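Local coordinates for membrane protein, putative (Geobacter sulfurreducens PCA, PDB 2QYB) that may act in membrane transport and as a phosphatase, and of which this chain is the GAF domain, at residues N27-E32 with D36-R41; G124-F129 with S147-L152. All coordinates share one frame; numbering follows the deposited sequence.

Contact 1: N27-E32 with D36-R41; sequences NLLLKE and DLAVIR
The flat peptide group joining Asp-36 to Leu-37 takes a methyl of Leu-30 over one face: CD2 sits above the carbonyl carbon, 3.6 Å from Asp-36 O and 3.9 Å from Leu-37 N. At its borders the same peptide takes part in a classic beta bulge, in which Asp-36 and Leu-37 both pair with Phe-129 of the neighbouring strand. The motif is a helix–turn–strand unit of the GAF fold: helix 10-32 ends, the chain reverses within three residues, and strand 37-43 runs back beneath it, the two short axes 8.8 Å apart and inclined at 156°. The second flat group, the Asp-36 carboxylate, leaves the helix behind; its OD2 accepts a hydrogen bond from the backbone N of Arg-131 and shares another with Thr-132 OG1. Ala-38 points toward the helix, and Leu-26 and Val-128 also pack against it. Leu-30 straddles this part of the strand, one methyl over the peptide and the other on Ala-38. Leu-29, one residue earlier, reaches in from deeper in the core, where Leu-35 also touches it. Two leucine methyls therefore converge on one alanine: Leu-30 CD1 at 3.7 Å and Leu-29 CD1 at 4.1 Å from Ala-38 CB.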
# COMPACT_ATOMS: atom_id res chain seq x y z
N ASN A 27 -6.50 -6.82 2.99
CA ASN A 27 -6.03 -8.07 2.33
C ASN A 27 -6.63 -9.31 2.97
O ASN A 27 -7.05 -10.23 2.28
CB ASN A 27 -4.50 -8.17 2.38
CG ASN A 27 -3.77 -7.04 1.56
OD1 ASN A 27 -4.32 -6.42 0.62
ND2 ASN A 27 -2.50 -6.82 1.90
N LEU A 28 -6.71 -9.36 4.29
CA LEU A 28 -7.30 -10.58 4.96
C LEU A 28 -8.81 -10.66 4.70
O LEU A 28 -9.37 -11.71 4.42
CB LEU A 28 -7.00 -10.59 6.45
CG LEU A 28 -5.55 -10.75 6.96
CD1 LEU A 28 -5.55 -10.46 8.44
CD2 LEU A 28 -4.92 -12.13 6.71
N LEU A 29 -9.47 -9.53 4.76
CA LEU A 29 -10.91 -9.42 4.42
C LEU A 29 -11.20 -9.96 3.01
O LEU A 29 -12.15 -10.69 2.81
CB LEU A 29 -11.27 -7.96 4.45
CG LEU A 29 -12.63 -7.39 4.82
CD1 LEU A 29 -12.79 -6.03 4.01
CD2 LEU A 29 -13.73 -8.31 4.60
N LEU A 30 -10.37 -9.58 2.03
CA LEU A 30 -10.64 -9.98 0.64
C LEU A 30 -10.34 -11.46 0.48
O LEU A 30 -11.09 -12.15 -0.17
CB LEU A 30 -9.90 -9.09 -0.40
CG LEU A 30 -10.78 -7.95 -0.92
CD1 LEU A 30 -11.36 -7.18 0.26
CD2 LEU A 30 -10.08 -6.96 -1.94
N LYS A 31 -9.31 -11.96 1.14
CA LYS A 31 -9.07 -13.42 1.22
C LYS A 31 -10.27 -14.20 1.77
O LYS A 31 -10.62 -15.24 1.24
CB LYS A 31 -7.85 -13.72 2.08
CG LYS A 31 -6.53 -13.86 1.34
CD LYS A 31 -6.04 -15.31 1.28
CE LYS A 31 -5.77 -15.95 2.69
NZ LYS A 31 -5.05 -15.06 3.70
N GLU A 32 -10.86 -13.74 2.87
CA GLU A 32 -11.84 -14.55 3.61
C GLU A 32 -13.25 -14.46 2.97
O GLU A 32 -14.08 -15.36 3.12
CB GLU A 32 -11.89 -14.12 5.09
CG GLU A 32 -12.82 -15.00 5.98
CD GLU A 32 -12.75 -14.71 7.49
OE1 GLU A 32 -11.76 -14.10 7.90
OE2 GLU A 32 -13.68 -15.09 8.26
N ASP A 36 -14.37 -7.98 -3.71
CA ASP A 36 -13.36 -7.82 -4.74
C ASP A 36 -12.63 -6.51 -4.58
O ASP A 36 -11.57 -6.34 -5.18
CB ASP A 36 -14.02 -7.85 -6.12
CG ASP A 36 -14.62 -9.18 -6.42
OD1 ASP A 36 -13.85 -10.10 -6.73
OD2 ASP A 36 -15.86 -9.32 -6.34
N LEU A 37 -13.16 -5.59 -3.80
CA LEU A 37 -12.46 -4.32 -3.56
C LEU A 37 -12.89 -3.80 -2.21
O LEU A 37 -14.02 -4.02 -1.82
CB LEU A 37 -12.75 -3.30 -4.66
CG LEU A 37 -12.11 -1.90 -4.55
CD1 LEU A 37 -10.57 -1.88 -4.66
CD2 LEU A 37 -12.73 -1.02 -5.65
N ALA A 38 -11.94 -3.17 -1.51
CA ALA A 38 -12.14 -2.57 -0.20
C ALA A 38 -11.30 -1.31 -0.16
O ALA A 38 -10.17 -1.32 -0.58
CB ALA A 38 -11.73 -3.56 0.96
N VAL A 39 -11.85 -0.23 0.38
CA VAL A 39 -11.15 1.04 0.46
C VAL A 39 -11.36 1.59 1.88
O VAL A 39 -12.44 1.49 2.42
CB VAL A 39 -11.65 2.07 -0.66
CG1 VAL A 39 -10.79 3.29 -0.69
CG2 VAL A 39 -11.68 1.45 -2.05
N ILE A 40 -10.29 2.10 2.49
CA ILE A 40 -10.40 2.96 3.69
C ILE A 40 -10.12 4.43 3.26
O ILE A 40 -9.13 4.70 2.61
CB ILE A 40 -9.40 2.54 4.79
CG1 ILE A 40 -9.80 1.20 5.39
CG2 ILE A 40 -9.29 3.61 5.89
CD1 ILE A 40 -8.63 0.45 6.02
N ARG A 41 -11.02 5.34 3.61
CA ARG A 41 -10.78 6.76 3.51
C ARG A 41 -10.75 7.37 4.92
O ARG A 41 -11.52 6.95 5.79
CB ARG A 41 -11.87 7.46 2.70
CG ARG A 41 -11.95 6.96 1.29
CD ARG A 41 -13.00 7.74 0.55
NE ARG A 41 -12.94 7.49 -0.89
CZ ARG A 41 -13.38 6.37 -1.48
NH1 ARG A 41 -13.90 5.36 -0.78
NH2 ARG A 41 -13.29 6.25 -2.79

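Contact 2: G124-F129 with S147-L152; sequences GILSVF and SLAGQL
Strand 124-129 passes under helix 147-152 with the backbones nearest at Leu-126 and Ala-149, whose CA atoms are 6.7 Å apart. This is a helix-on-sheet contact of the GAF fold, in which helix 139-158 near the C-terminal end of the domain lies against the antiparallel sheet at one of its inner strands. Leu-126 carries the strand's part of it. CG stands anti to the backbone N (chi1 166°), which lifts the isobutyl group off the sheet and brings CD2 up to the helix. That methyl meets Leu-148 on its CD1 branch, with Leu-126 CD2 3.7 Å from Leu-148 CD1, and the two leucine side chains cross at about a right angle. The Leu-148 side chain is itself extended, its CG anti to the backbone N (chi1 -160°), which turns CD1 to Leu-126 and to helix 10-32 at once; Leu-25 and Leu-29 touch the side chain there. Ala-149 offers only a methyl, more loosely placed, and it also packs on Ile-113 of strand 109-115. One turn on from Leu-148, Leu-152 also points toward the sheet, and packs on Ile-40 of the adjacent strand 37-43 and on Met-22 of helix 10-32. The neighbours of Leu-126 along the strand serve the other face of the sheet: Ile-125 and Ser-127 pack on Ile-75 of helix 74-81. The sheet is thus sandwiched between helices, and the contact is wholly apolar, burying 132 Å² in all. The same Leu-126 methyl that meets Leu-148 lies 4.5 Å from Ala-149: CD2 against CB.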
# COMPACT_ATOMS: atom_id res chain seq x y z
N GLY A 124 -13.59 8.49 9.20
CA GLY A 124 -13.40 7.83 7.93
C GLY A 124 -14.55 6.90 7.54
O GLY A 124 -15.52 6.76 8.26
N ILE A 125 -14.40 6.30 6.35
CA ILE A 125 -15.31 5.30 5.81
C ILE A 125 -14.55 4.03 5.32
O ILE A 125 -13.56 4.11 4.67
CB ILE A 125 -16.13 5.88 4.64
CG1 ILE A 125 -17.06 7.00 5.16
CG2 ILE A 125 -16.99 4.83 3.99
CD1 ILE A 125 -18.20 6.53 6.15
N LEU A 126 -15.06 2.88 5.69
CA LEU A 126 -14.65 1.64 5.12
C LEU A 126 -15.69 1.30 4.06
O LEU A 126 -16.83 1.11 4.40
CB LEU A 126 -14.60 0.54 6.21
CG LEU A 126 -14.50 -0.89 5.72
CD1 LEU A 126 -13.18 -1.07 4.90
CD2 LEU A 126 -14.68 -1.98 6.88
N SER A 127 -15.28 1.25 2.78
CA SER A 127 -16.17 0.96 1.64
C SER A 127 -15.79 -0.38 1.08
O SER A 127 -14.61 -0.63 0.87
CB SER A 127 -16.01 2.01 0.52
OG SER A 127 -16.04 3.36 1.02
N VAL A 128 -16.76 -1.24 0.79
CA VAL A 128 -16.46 -2.58 0.24
C VAL A 128 -17.39 -2.97 -0.89
O VAL A 128 -18.57 -2.68 -0.88
CB VAL A 128 -16.53 -3.66 1.36
CG1 VAL A 128 -15.55 -3.31 2.47
CG2 VAL A 128 -17.93 -3.76 1.95
N PHE A 129 -16.86 -3.71 -1.84
CA PHE A 129 -17.56 -3.98 -3.10
C PHE A 129 -17.34 -5.42 -3.52
O PHE A 129 -16.25 -5.91 -3.46
CB PHE A 129 -16.99 -3.08 -4.19
CG PHE A 129 -16.99 -1.63 -3.84
CD1 PHE A 129 -18.06 -0.79 -4.28
CD2 PHE A 129 -15.94 -1.09 -3.08
CE1 PHE A 129 -18.06 0.55 -3.97
CE2 PHE A 129 -15.95 0.24 -2.76
CZ PHE A 129 -17.01 1.07 -3.20
N SER A 147 -17.18 -4.56 13.17
CA SER A 147 -16.08 -4.92 14.09
C SER A 147 -14.74 -4.53 13.45
O SER A 147 -13.90 -3.87 14.06
CB SER A 147 -16.07 -6.41 14.45
OG SER A 147 -17.11 -6.73 15.33
N LEU A 148 -14.56 -4.92 12.20
CA LEU A 148 -13.37 -4.51 11.48
C LEU A 148 -13.20 -2.95 11.63
O LEU A 148 -12.10 -2.46 11.93
CB LEU A 148 -13.47 -4.95 10.00
CG LEU A 148 -12.20 -5.08 9.09
CD1 LEU A 148 -12.55 -4.88 7.65
CD2 LEU A 148 -10.94 -4.24 9.45
N ALA A 149 -14.30 -2.21 11.45
CA ALA A 149 -14.26 -0.73 11.36
C ALA A 149 -13.86 -0.12 12.70
O ALA A 149 -13.10 0.89 12.75
CB ALA A 149 -15.63 -0.16 10.83
N GLY A 150 -14.34 -0.75 13.78
CA GLY A 150 -14.00 -0.33 15.13
C GLY A 150 -12.53 -0.55 15.48
O GLY A 150 -11.93 0.26 16.20
N GLN A 151 -11.97 -1.65 14.97
CA GLN A 151 -10.55 -1.98 15.21
C GLN A 151 -9.63 -1.06 14.39
O GLN A 151 -8.54 -0.70 14.86
CB GLN A 151 -10.27 -3.46 14.92
CG GLN A 151 -11.02 -4.43 15.89
CD GLN A 151 -10.30 -5.77 16.10
OE1 GLN A 151 -10.78 -6.68 16.83
NE2 GLN A 151 -9.13 -5.90 15.46
N LEU A 152 -10.10 -0.66 13.19
CA LEU A 152 -9.43 0.40 12.43
C LEU A 152 -9.51 1.74 13.16
O LEU A 152 -8.51 2.44 13.29
CB LEU A 152 -10.04 0.52 11.01
CG LEU A 152 -9.73 -0.64 10.03
CD1 LEU A 152 -10.79 -0.67 8.93
CD2 LEU A 152 -8.31 -0.53 9.47

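Overall arrangement
Contacts 1 and 2 follow one another along the chain, yet their centres are only 10 Å apart, because strands 37-43 and 124-130 are neighbours in one sheet. Probable backbone hydrogen bonds tie them together, Asp-36 N to Phe-129 O and Val-39 N to Ser-127 O, both 2.8 Å. Above the sheet the two terminal helices meet, Leu-29 CD1 of contact 1 lying 3.8 Å from Leu-148 CD1 of contact 2; helix 139-158 also reaches strand 37-43, with Ile-40 CD1 3.6 Å from Leu-152 CD2. Both contacts belong to one apolar layer beneath helices 10-32 and 139-158; in GAF domains that bind a small ligand the pocket lies across the sheet, and none is defined here.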